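PDB 5Z48: pyrrolidone-carboxylate peptidase from Deinococcus radiodurans R1, which removes an N-terminal pyroglutamyl (5-oxoprolyl) group from peptides as a cysteine peptidase of the C15 family, and is here bound to pyroglutamate. Local coordinates for residues Gly72-Arg77 / Phe169-Ala174. Numbering follows the deposited sequence.
With PCA (pyroglutamic acid), chain I.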
ATOM      1  N   GLY B  72      21.340  -4.088  -3.849  1.00 10.04           N
ATOM      2  CA  GLY B  72      20.432  -4.535  -4.891  1.00 10.27           C
ATOM      3  C   GLY B  72      19.178  -3.693  -4.851  1.00 10.25           C
ATOM      4  O   GLY B  72      18.907  -2.994  -3.861  1.00 10.14           O
ATOM      5  N   LEU B  73      18.396  -3.808  -5.938  1.00 11.15           N
ATOM      6  CA  LEU B  73      17.121  -3.095  -6.072  1.00 11.50           C
ATOM      7  C   LEU B  73      15.986  -3.809  -5.332  1.00 10.29           C
ATOM      8  O   LEU B  73      15.836  -5.024  -5.425  1.00 11.35           O
ATOM      9  CB  LEU B  73      16.776  -2.987  -7.547  1.00 11.38           C
ATOM     10  CG  LEU B  73      15.395  -2.448  -7.946  1.00 11.55           C
ATOM     11  CD1 LEU B  73      15.184  -1.006  -7.519  1.00 12.43           C
ATOM     12  CD2 LEU B  73      15.210  -2.585  -9.460  1.00 11.48           C
ATOM     13  N   ALA B  74      15.178  -3.038  -4.595  1.00  9.42           N
ATOM     14  CA  ALA B  74      13.903  -3.529  -4.053  1.00 10.10           C
ATOM     15  C   ALA B  74      12.812  -2.602  -4.587  1.00 11.97           C
ATOM     16  O   ALA B  74      12.366  -1.718  -3.872  1.00 12.41           O
ATOM     17  CB  ALA B  74      13.897  -3.559  -2.514  1.00 11.06           C
ATOM     18  N   ALA B  75      12.384  -2.826  -5.834  1.00 10.88           N
ATOM     19  CA  ALA B  75      11.391  -1.951  -6.444  1.00 10.32           C
ATOM     20  C   ALA B  75      10.072  -2.037  -5.688  1.00 12.62           C
ATOM     21  O   ALA B  75       9.479  -3.123  -5.547  1.00 14.98           O
ATOM     22  CB  ALA B  75      11.198  -2.352  -7.912  1.00 13.06           C
ATOM     23  N   GLY B  76       9.619  -0.884  -5.192  1.00 11.10           N
ATOM     24  CA  GLY B  76       8.420  -0.797  -4.380  1.00 12.20           C
ATOM     25  C   GLY B  76       8.700  -0.322  -2.972  1.00 10.22           C
ATOM     26  O   GLY B  76       7.813   0.268  -2.334  1.00 13.14           O
ATOM     27  N   ARG B  77       9.946  -0.574  -2.463  1.00 10.88           N
ATOM     28  CA  ARG B  77      10.248  -0.050  -1.134  1.00  9.09           C
ATOM     29  C   ARG B  77      10.524   1.455  -1.208  1.00 11.30           C
ATOM     30  O   ARG B  77      11.152   1.933  -2.173  1.00 12.27           O
ATOM     31  CB  ARG B  77      11.439  -0.779  -0.527  1.00 10.18           C
ATOM     32  CG  ARG B  77      11.231  -2.265  -0.317  1.00 10.40           C
ATOM     33  CD  ARG B  77      12.286  -2.859   0.635  1.00  8.32           C
ATOM     34  NE  ARG B  77      12.090  -4.321   0.712  1.00 11.09           N
ATOM     35  CZ  ARG B  77      12.962  -5.144   1.324  1.00 11.79           C
ATOM     36  NH1 ARG B  77      14.081  -4.669   1.888  1.00 11.71           N
ATOM     37  NH2 ARG B  77      12.744  -6.459   1.341  1.00 15.88           N
ATOM     38  N   PHE B 169      23.594  -6.840   3.544  1.00  9.24           N
ATOM     39  CA  PHE B 169      22.876  -6.459   2.344  1.00 10.07           C
ATOM     40  C   PHE B 169      22.119  -5.156   2.538  1.00  9.22           C
ATOM     41  O   PHE B 169      21.470  -4.934   3.561  1.00 10.21           O
ATOM     42  CB  PHE B 169      21.885  -7.554   1.879  1.00  9.47           C
ATOM     43  CG  PHE B 169      21.622  -7.467   0.392  1.00  8.53           C
ATOM     44  CD1 PHE B 169      20.678  -6.524  -0.135  1.00  9.57           C
ATOM     45  CD2 PHE B 169      22.357  -8.235  -0.503  1.00 10.73           C
ATOM     46  CE1 PHE B 169      20.511  -6.415  -1.478  1.00 11.82           C
ATOM     47  CE2 PHE B 169      22.212  -8.100  -1.854  1.00 10.04           C
ATOM     48  CZ  PHE B 169      21.304  -7.166  -2.358  1.00 10.63           C
ATOM     49  N   LEU B 170      22.195  -4.308   1.511  1.00  9.15           N
ATOM     50  CA  LEU B 170      21.533  -3.003   1.482  1.00  8.26           C
ATOM     51  C   LEU B 170      20.628  -2.973   0.236  1.00  9.25           C
ATOM     52  O   LEU B 170      21.113  -2.978  -0.903  1.00  9.93           O
ATOM     53  CB  LEU B 170      22.625  -1.901   1.469  1.00  8.18           C
ATOM     54  CG  LEU B 170      22.213  -0.457   1.686  1.00 13.95           C
ATOM     55  CD1 LEU B 170      23.421   0.449   1.751  1.00 12.25           C
ATOM     56  CD2 LEU B 170      21.282   0.054   0.663  1.00 17.05           C
ATOM     57  N   HIS B 171      19.296  -2.977   0.457  1.00  9.43           N
ATOM     58  CA  HIS B 171      18.322  -2.871  -0.633  0.82  9.53           C
ATOM     59  C   HIS B 171      17.981  -1.407  -0.854  1.00  9.00           C
ATOM     60  O   HIS B 171      17.765  -0.663   0.106  1.00  9.78           O
ATOM     61  CB  HIS B 171      17.044  -3.639  -0.285  0.82  9.52           C
ATOM     62  CG  HIS B 171      16.939  -5.005  -0.914  0.82  9.98           C
ATOM     63  ND1 HIS B 171      16.725  -6.155  -0.176  0.82 10.99           N
ATOM     64  CD2 HIS B 171      17.005  -5.392  -2.212  0.82  9.90           C
ATOM     65  CE1 HIS B 171      16.647  -7.188  -1.002  0.82 13.24           C
ATOM     66  NE2 HIS B 171      16.809  -6.756  -2.243  0.82 11.91           N
ATOM     67  N   VAL B 172      17.922  -1.002  -2.139  1.00  9.13           N
ATOM     68  CA  VAL B 172      17.649   0.398  -2.453  1.00  8.94           C
ATOM     69  C   VAL B 172      16.347   0.517  -3.233  1.00  9.11           C
ATOM     70  O   VAL B 172      15.985  -0.388  -3.993  1.00 10.55           O
ATOM     71  CB  VAL B 172      18.817   1.048  -3.230  1.00 11.52           C
ATOM     72  CG1 VAL B 172      20.152   0.868  -2.456  1.00 13.78           C
ATOM     73  CG2 VAL B 172      18.949   0.500  -4.665  1.00 11.50           C
ATOM     74  N   PRO B 173      15.633   1.629  -3.104  1.00 10.04           N
ATOM     75  CA  PRO B 173      14.441   1.848  -3.939  1.00 10.88           C
ATOM     76  C   PRO B 173      14.758   1.956  -5.423  1.00 11.34           C
ATOM     77  O   PRO B 173      15.905   2.138  -5.841  1.00 11.19           O
ATOM     78  CB  PRO B 173      13.915   3.217  -3.438  1.00 11.14           C
ATOM     79  CG  PRO B 173      14.340   3.270  -1.985  1.00 11.93           C
ATOM     80  CD  PRO B 173      15.777   2.646  -2.033  1.00 10.91           C
ATOM     81  N   ALA B 174      13.679   1.970  -6.220  1.00 10.61           N
ATOM     82  CA  ALA B 174      13.773   2.370  -7.620  1.00 10.39           C
ATOM     83  C   ALA B 174      14.427   3.744  -7.724  1.00 11.32           C
ATOM     84  O   ALA B 174      14.224   4.592  -6.861  1.00 11.03           O
ATOM     85  CB  ALA B 174      12.360   2.445  -8.224  1.00 11.35           C
TER
HETATM   86  N   PCA I 302      17.026  -7.121  -6.830  1.00 12.52           N
HETATM   87  CA  PCA I 302      16.614  -8.518  -6.922  1.00 16.03           C
HETATM   88  CB  PCA I 302      17.689  -9.269  -7.725  1.00 15.03           C
HETATM   89  CG  PCA I 302      18.687  -8.236  -8.252  1.00 13.13           C
HETATM   90  CD  PCA I 302      18.232  -6.958  -7.596  1.00 10.05           C
HETATM   91  OE  PCA I 302      18.851  -5.897  -7.737  1.00 12.15           O
HETATM   92  C   PCA I 302      16.348  -9.084  -5.513  1.00 17.95           C
HETATM   93  O   PCA I 302      16.546 -10.267  -5.216  1.00 14.84           O
HETATM   94  OXT PCA I 302      15.949  -8.322  -4.588  1.00 21.19           O
HETATM   95  O   HOH W   1      10.970   1.680  -4.910  1.00 12.35           O
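Gly72 and His171 are bridged in parallel register, as are Leu73 and Val172, where two strands end side by side next to the bound pyroglutamate. Three backbone hydrogen bonds hold the ends together: Gly72 N to Leu170 O, Val172 N to Gly72 O, and a nearly straight one from Ala74 N to Val172 O (2.8 Å, 178°). Between them, the backbone N and O of Leu73 both turn to the ligand: its N donates to the lactam oxygen OE of PCA, and its O accepts from PCA N at 2.8 Å. From the neighbouring strand, His171 NE2, in the conformer described, donates to PCA OXT (2.9 Å), which lies at the edge of the imidazole, near its plane. Around that ring, Ala74 CB packs 3.6 Å from His171 CD2, while Phe169 CE1 stands over the centre of one face, 3.7 Å above the plane. Phe169, its CG anti to the backbone N (chi1 -154°), also brings CZ to 3.4 Å from Gly72 N; a side chain on Gly72 would collide with this ring. An alanine at Phe169 would probably open a gap over that imidazole face and leave the His171 ring freer to turn. At the other ring nitrogen, His171 ND1 is hydrogen-bonded to Glu83 OE2, which also forms a salt bridge with Arg77 NH1, whose guanidinium is inclined 65° to the imidazole. Cys146, His171 and Glu83 are consistent with the catalytic triad of this family. A type II turn from Ala74 to Arg77 follows, and one water ties Gly76 N and Arg77 O to Ala174 N. Phe169 packs on Cys146, Val149 and Leu150 of helix 145-159, and strand 167-172 lies between its parallel neighbour 67-73 and antiparallel strand 80-90 in the mixed sheet.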